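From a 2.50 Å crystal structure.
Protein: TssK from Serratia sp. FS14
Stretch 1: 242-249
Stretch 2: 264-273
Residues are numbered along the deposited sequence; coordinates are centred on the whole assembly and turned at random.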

ATOM      1  N   ASN A 242      -0.247 -14.173  -2.839  1.00 32.25           N
ATOM      2  CA  ASN A 242       1.038 -14.036  -2.160  1.00 36.51           C
ATOM      3  C   ASN A 242       1.456 -12.579  -2.023  1.00 32.15           C
ATOM      4  O   ASN A 242       1.959 -12.178  -0.979  1.00 33.07           O
ATOM      5  CB  ASN A 242       2.094 -14.846  -2.888  1.00 31.28           C
ATOM      6  CG  ASN A 242       2.029 -16.300  -2.538  1.00 35.38           C
ATOM      7  OD1 ASN A 242       1.485 -16.663  -1.518  1.00 36.15           O
ATOM      8  ND2 ASN A 242       2.607 -17.136  -3.368  1.00 35.70           N
ATOM      9  N   ARG A 243       1.225 -11.769  -3.050  1.00 32.94           N
ATOM     10  CA  ARG A 243       1.484 -10.341  -2.945  1.00 31.73           C
ATOM     11  C   ARG A 243       0.760  -9.722  -1.758  1.00 34.00           C
ATOM     12  O   ARG A 243       1.318  -8.875  -1.058  1.00 35.36           O
ATOM     13  CB  ARG A 243       1.067  -9.626  -4.225  1.00 31.04           C
ATOM     14  CG  ARG A 243       1.193  -8.124  -4.111  1.00 30.11           C
ATOM     15  CD  ARG A 243       0.406  -7.357  -5.127  1.00 33.76           C
ATOM     16  NE  ARG A 243       0.360  -8.048  -6.408  1.00 42.34           N
ATOM     17  CZ  ARG A 243      -0.504  -7.778  -7.378  1.00 41.24           C
ATOM     18  NH1 ARG A 243      -1.388  -6.830  -7.209  1.00 41.37           N
ATOM     19  NH2 ARG A 243      -0.487  -8.463  -8.512  1.00 39.80           N
ATOM     20  N   HIS A 244      -0.480 -10.121  -1.522  1.00 33.50           N
ATOM     21  CA  HIS A 244      -1.282  -9.523  -0.473  1.00 30.74           C
ATOM     22  C   HIS A 244      -1.047 -10.137   0.903  1.00 33.47           C
ATOM     23  O   HIS A 244      -1.393  -9.523   1.903  1.00 35.34           O
ATOM     24  CB  HIS A 244      -2.755  -9.594  -0.885  1.00 32.72           C
ATOM     25  CG  HIS A 244      -3.073  -8.703  -2.034  1.00 30.22           C
ATOM     26  ND1 HIS A 244      -2.992  -9.119  -3.338  1.00 33.19           N
ATOM     27  CD2 HIS A 244      -3.405  -7.395  -2.080  1.00 31.23           C
ATOM     28  CE1 HIS A 244      -3.276  -8.112  -4.141  1.00 31.21           C
ATOM     29  NE2 HIS A 244      -3.523  -7.053  -3.401  1.00 31.27           N
ATOM     30  N   LEU A 245      -0.466 -11.329   0.979  1.00 33.59           N
ATOM     31  CA  LEU A 245       0.083 -11.798   2.243  1.00 32.36           C
ATOM     32  C   LEU A 245       1.022 -10.760   2.850  1.00 36.89           C
ATOM     33  O   LEU A 245       0.970 -10.475   4.055  1.00 34.63           O
ATOM     34  CB  LEU A 245       0.829 -13.101   2.024  1.00 34.45           C
ATOM     35  CG  LEU A 245       0.059 -14.397   2.205  1.00 36.32           C
ATOM     36  CD1 LEU A 245       1.023 -15.560   2.096  1.00 35.87           C
ATOM     37  CD2 LEU A 245      -0.629 -14.401   3.540  1.00 31.47           C
ATOM     38  N   GLY A 246       1.854 -10.159   2.021  1.00 32.56           N
ATOM     39  CA  GLY A 246       2.792  -9.188   2.506  1.00 34.07           C
ATOM     40  C   GLY A 246       2.126  -7.874   2.765  1.00 32.04           C
ATOM     41  O   GLY A 246       2.391  -7.227   3.766  1.00 37.74           O
ATOM     42  N   GLN A 247       1.243  -7.487   1.858  1.00 33.19           N
ATOM     43  CA  GLN A 247       0.535  -6.225   1.986  1.00 35.09           C
ATOM     44  C   GLN A 247      -0.272  -6.176   3.264  1.00 36.04           C
ATOM     45  O   GLN A 247      -0.250  -5.169   3.972  1.00 41.31           O
ATOM     46  CB  GLN A 247      -0.375  -6.011   0.783  1.00 33.17           C
ATOM     47  CG  GLN A 247      -0.752  -4.591   0.538  1.00 35.75           C
ATOM     48  CD  GLN A 247      -1.870  -4.435  -0.465  1.00 35.44           C
ATOM     49  OE1 GLN A 247      -3.019  -4.591  -0.117  1.00 42.56           O
ATOM     50  NE2 GLN A 247      -1.547  -4.110  -1.702  1.00 35.20           N
ATOM     51  N   VAL A 248      -0.979  -7.256   3.579  1.00 34.40           N
ATOM     52  CA  VAL A 248      -1.876  -7.226   4.719  1.00 34.64           C
ATOM     53  C   VAL A 248      -1.090  -7.415   5.997  1.00 37.14           C
ATOM     54  O   VAL A 248      -1.420  -6.821   7.023  1.00 37.99           O
ATOM     55  CB  VAL A 248      -3.012  -8.264   4.563  1.00 34.61           C
ATOM     56  CG1 VAL A 248      -2.589  -9.646   4.947  1.00 35.26           C
ATOM     57  CG2 VAL A 248      -4.205  -7.883   5.384  1.00 33.88           C
ATOM     58  N   SER A 249      -0.015  -8.197   5.945  1.00 37.80           N
ATOM     59  CA  SER A 249       0.891  -8.293   7.082  1.00 40.59           C
ATOM     60  C   SER A 249       1.405  -6.925   7.497  1.00 37.97           C
ATOM     61  O   SER A 249       1.421  -6.583   8.676  1.00 40.12           O
ATOM     62  CB  SER A 249       2.065  -9.187   6.733  1.00 38.59           C
ATOM     63  OG  SER A 249       2.760  -9.506   7.897  1.00 39.87           O
ATOM     64  N   ALA A 264      -7.527   1.805  -0.955  1.00 36.94           N
ATOM     65  CA  ALA A 264      -6.963   1.818  -2.294  1.00 33.98           C
ATOM     66  C   ALA A 264      -6.247   0.515  -2.614  1.00 34.53           C
ATOM     67  O   ALA A 264      -6.300   0.034  -3.743  1.00 38.12           O
ATOM     68  CB  ALA A 264      -6.018   2.996  -2.432  1.00 35.70           C
ATOM     69  N   ASP A 265      -5.582  -0.078  -1.640  1.00 33.61           N
ATOM     70  CA  ASP A 265      -4.957  -1.357  -1.910  1.00 34.99           C
ATOM     71  C   ASP A 265      -6.003  -2.446  -2.125  1.00 36.12           C
ATOM     72  O   ASP A 265      -5.874  -3.266  -3.029  1.00 36.81           O
ATOM     73  CB  ASP A 265      -4.008  -1.733  -0.772  1.00 33.34           C
ATOM     74  CG  ASP A 265      -2.687  -0.995  -0.822  1.00 45.93           C
ATOM     75  OD1 ASP A 265      -2.394  -0.272  -1.789  1.00 40.93           O
ATOM     76  OD2 ASP A 265      -1.908  -1.150   0.122  1.00 42.39           O
ATOM     77  N   TRP A 266      -7.040  -2.473  -1.300  1.00 33.36           N
ATOM     78  CA  TRP A 266      -8.002  -3.554  -1.361  1.00 31.06           C
ATOM     79  C   TRP A 266      -8.888  -3.446  -2.599  1.00 33.30           C
ATOM     80  O   TRP A 266      -9.271  -4.460  -3.177  1.00 33.59           O
ATOM     81  CB  TRP A 266      -8.817  -3.561  -0.069  1.00 32.18           C
ATOM     82  CG  TRP A 266      -8.033  -4.057   1.086  1.00 31.43           C
ATOM     83  CD1 TRP A 266      -6.725  -4.335   1.100  1.00 29.76           C
ATOM     84  CD2 TRP A 266      -8.518  -4.372   2.389  1.00 29.45           C
ATOM     85  NE1 TRP A 266      -6.352  -4.799   2.317  1.00 35.01           N
ATOM     86  CE2 TRP A 266      -7.440  -4.830   3.129  1.00 29.21           C
ATOM     87  CE3 TRP A 266      -9.763  -4.331   2.988  1.00 32.63           C
ATOM     88  CZ2 TRP A 266      -7.560  -5.241   4.442  1.00 33.57           C
ATOM     89  CZ3 TRP A 266      -9.871  -4.718   4.305  1.00 32.55           C
ATOM     90  CH2 TRP A 266      -8.783  -5.170   5.012  1.00 30.03           C
ATOM     91  N   LEU A 267      -9.177  -2.233  -3.042  1.00 32.66           N
ATOM     92  CA  LEU A 267      -9.939  -2.062  -4.262  1.00 35.35           C
ATOM     93  C   LEU A 267      -9.212  -2.653  -5.454  1.00 33.95           C
ATOM     94  O   LEU A 267      -9.813  -3.341  -6.282  1.00 51.13           O
ATOM     95  CB  LEU A 267     -10.207  -0.590  -4.484  1.00 32.28           C
ATOM     96  CG  LEU A 267     -10.886  -0.194  -5.776  1.00 35.04           C
ATOM     97  CD1 LEU A 267     -12.258  -0.842  -5.876  1.00 31.90           C
ATOM     98  CD2 LEU A 267     -11.005   1.297  -5.808  1.00 32.48           C
ATOM     99  N   GLN A 268      -7.911  -2.399  -5.554  1.00 34.29           N
ATOM    100  CA  GLN A 268      -7.133  -2.969  -6.637  1.00 33.14           C
ATOM    101  C   GLN A 268      -7.093  -4.479  -6.533  1.00 32.55           C
ATOM    102  O   GLN A 268      -7.247  -5.177  -7.532  1.00 37.87           O
ATOM    103  CB  GLN A 268      -5.723  -2.394  -6.628  1.00 35.80           C
ATOM    104  CG  GLN A 268      -5.617  -0.951  -7.053  1.00 39.68           C
ATOM    105  CD  GLN A 268      -4.251  -0.352  -6.725  1.00 38.78           C
ATOM    106  OE1 GLN A 268      -3.258  -0.657  -7.358  1.00 41.22           O
ATOM    107  NE2 GLN A 268      -4.210   0.482  -5.723  1.00 39.50           N
ATOM    108  N   PHE A 269      -6.869  -4.992  -5.335  1.00 40.85           N
ATOM    109  CA  PHE A 269      -6.992  -6.414  -5.108  1.00 28.07           C
ATOM    110  C   PHE A 269      -8.311  -6.935  -5.683  1.00 31.03           C
ATOM    111  O   PHE A 269      -8.330  -7.897  -6.442  1.00 35.60           O
ATOM    112  CB  PHE A 269      -6.874  -6.665  -3.611  1.00 30.23           C
ATOM    113  CG  PHE A 269      -6.709  -8.102  -3.229  1.00 35.19           C
ATOM    114  CD1 PHE A 269      -6.485  -9.065  -4.170  1.00 27.44           C
ATOM    115  CD2 PHE A 269      -6.796  -8.478  -1.911  1.00 29.51           C
ATOM    116  CE1 PHE A 269      -6.342 -10.351  -3.811  1.00 26.54           C
ATOM    117  CE2 PHE A 269      -6.660  -9.763  -1.550  1.00 28.60           C
ATOM    118  CZ  PHE A 269      -6.438 -10.708  -2.504  1.00 29.79           C
ATOM    119  N   ALA A 270      -9.416  -6.269  -5.377  1.00 32.49           N
ATOM    120  CA  ALA A 270     -10.706  -6.754  -5.838  1.00 32.82           C
ATOM    121  C   ALA A 270     -10.803  -6.702  -7.353  1.00 34.74           C
ATOM    122  O   ALA A 270     -11.168  -7.691  -7.995  1.00 33.18           O
ATOM    123  CB  ALA A 270     -11.831  -5.952  -5.198  1.00 32.41           C
ATOM    124  N   THR A 271     -10.463  -5.571  -7.950  1.00 43.36           N
ATOM    125  CA  THR A 271     -10.663  -5.480  -9.383  1.00 29.55           C
ATOM    126  C   THR A 271      -9.746  -6.416 -10.153  1.00 32.03           C
ATOM    127  O   THR A 271     -10.115  -6.868 -11.232  1.00 34.27           O
ATOM    128  CB  THR A 271     -10.502  -4.046  -9.860  1.00 33.92           C
ATOM    129  OG1 THR A 271      -9.147  -3.623  -9.730  1.00 32.30           O
ATOM    130  CG2 THR A 271     -11.423  -3.149  -9.088  1.00 28.13           C
ATOM    131  N   GLU A 272      -8.568  -6.742  -9.629  1.00 32.41           N
ATOM    132  CA  GLU A 272      -7.774  -7.766 -10.298  1.00 34.61           C
ATOM    133  C   GLU A 272      -8.346  -9.162 -10.048  1.00 32.32           C
ATOM    134  O   GLU A 272      -8.216 -10.045 -10.887  1.00 31.99           O
ATOM    135  CB  GLU A 272      -6.308  -7.691  -9.857  1.00 37.03           C
ATOM    136  CG  GLU A 272      -5.344  -8.532 -10.683  1.00 35.69           C
ATOM    137  CD  GLU A 272      -3.868  -8.373 -10.283  1.00 42.63           C
ATOM    138  OE1 GLU A 272      -3.099  -9.316 -10.496  1.00 44.47           O
ATOM    139  OE2 GLU A 272      -3.458  -7.310  -9.774  1.00 41.72           O
ATOM    140  N   LEU A 273      -8.979  -9.370  -8.908  1.00 33.26           N
ATOM    141  CA  LEU A 273      -9.577 -10.662  -8.611  1.00 34.95           C
ATOM    142  C   LEU A 273     -10.749 -10.980  -9.548  1.00 30.52           C
ATOM    143  O   LEU A 273     -10.942 -12.133  -9.921  1.00 32.87           O
ATOM    144  CB  LEU A 273      -9.992 -10.664  -7.145  1.00 37.18           C
ATOM    145  CG  LEU A 273     -10.285 -11.943  -6.392  1.00 35.55           C
ATOM    146  CD1 LEU A 273      -9.213 -12.905  -6.643  1.00 28.08           C
ATOM    147  CD2 LEU A 273     -10.401 -11.636  -4.924  1.00 29.65           C
TER
HETATM  148  O   HOH W   1      -3.110  -4.225  -4.180  1.00 39.11           O
HETATM  149  O   HOH W   2      -3.243  -4.459   2.877  1.00 40.91           O

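Residues 242-249 and 264-273 are both helical and run nearly antiparallel, their N-to-C directions 164° apart and their axes 11.7 Å apart at closest approach. At that spacing, side chains and water fill the gap, and no direct backbone hydrogen bond links the helices. In register, His-244 faces Phe-269 (CA to CA 8.0 Å) and Gln-247 faces Asp-265 (CA to CA 8.3 Å).

The direct polar link is a salt bridge. Arg-243 NH1 lies 3.3 Å from Glu-272 OE2, and NH2 lies 3.4 Å from both OE1 and OE2 of Glu-272; all three hydrogen bonds are weak, with N-H...O angles of 140-151° and long distances, and the opposite charges add attraction. Arg-243 NE and Glu-272 OE2 also bond elsewhere in the structure.

His-244 and Phe-269 stack face to face, centroids 3.6 Å apart and planes at 10°. Stacking leaves the imidazole edge free: His-244 NE2 meets water 1 at 3.0 Å. That water accepts from Gln-247 NE2 (2.9 Å) and donates to Asp-265 O (3.1 Å), a carbonyl that also accepts from Phe-269 N (3.0 Å).

Water 2 donates to Gln-247 OE1 (3.0 Å) and accepts from Trp-266 NE1 (3.2 Å). Both ends of the Gln-247 amide are thus satisfied through water, whereas its NE2, 3.5 Å from Asp-265 OD2, makes no hydrogen bond there because the angle is poor.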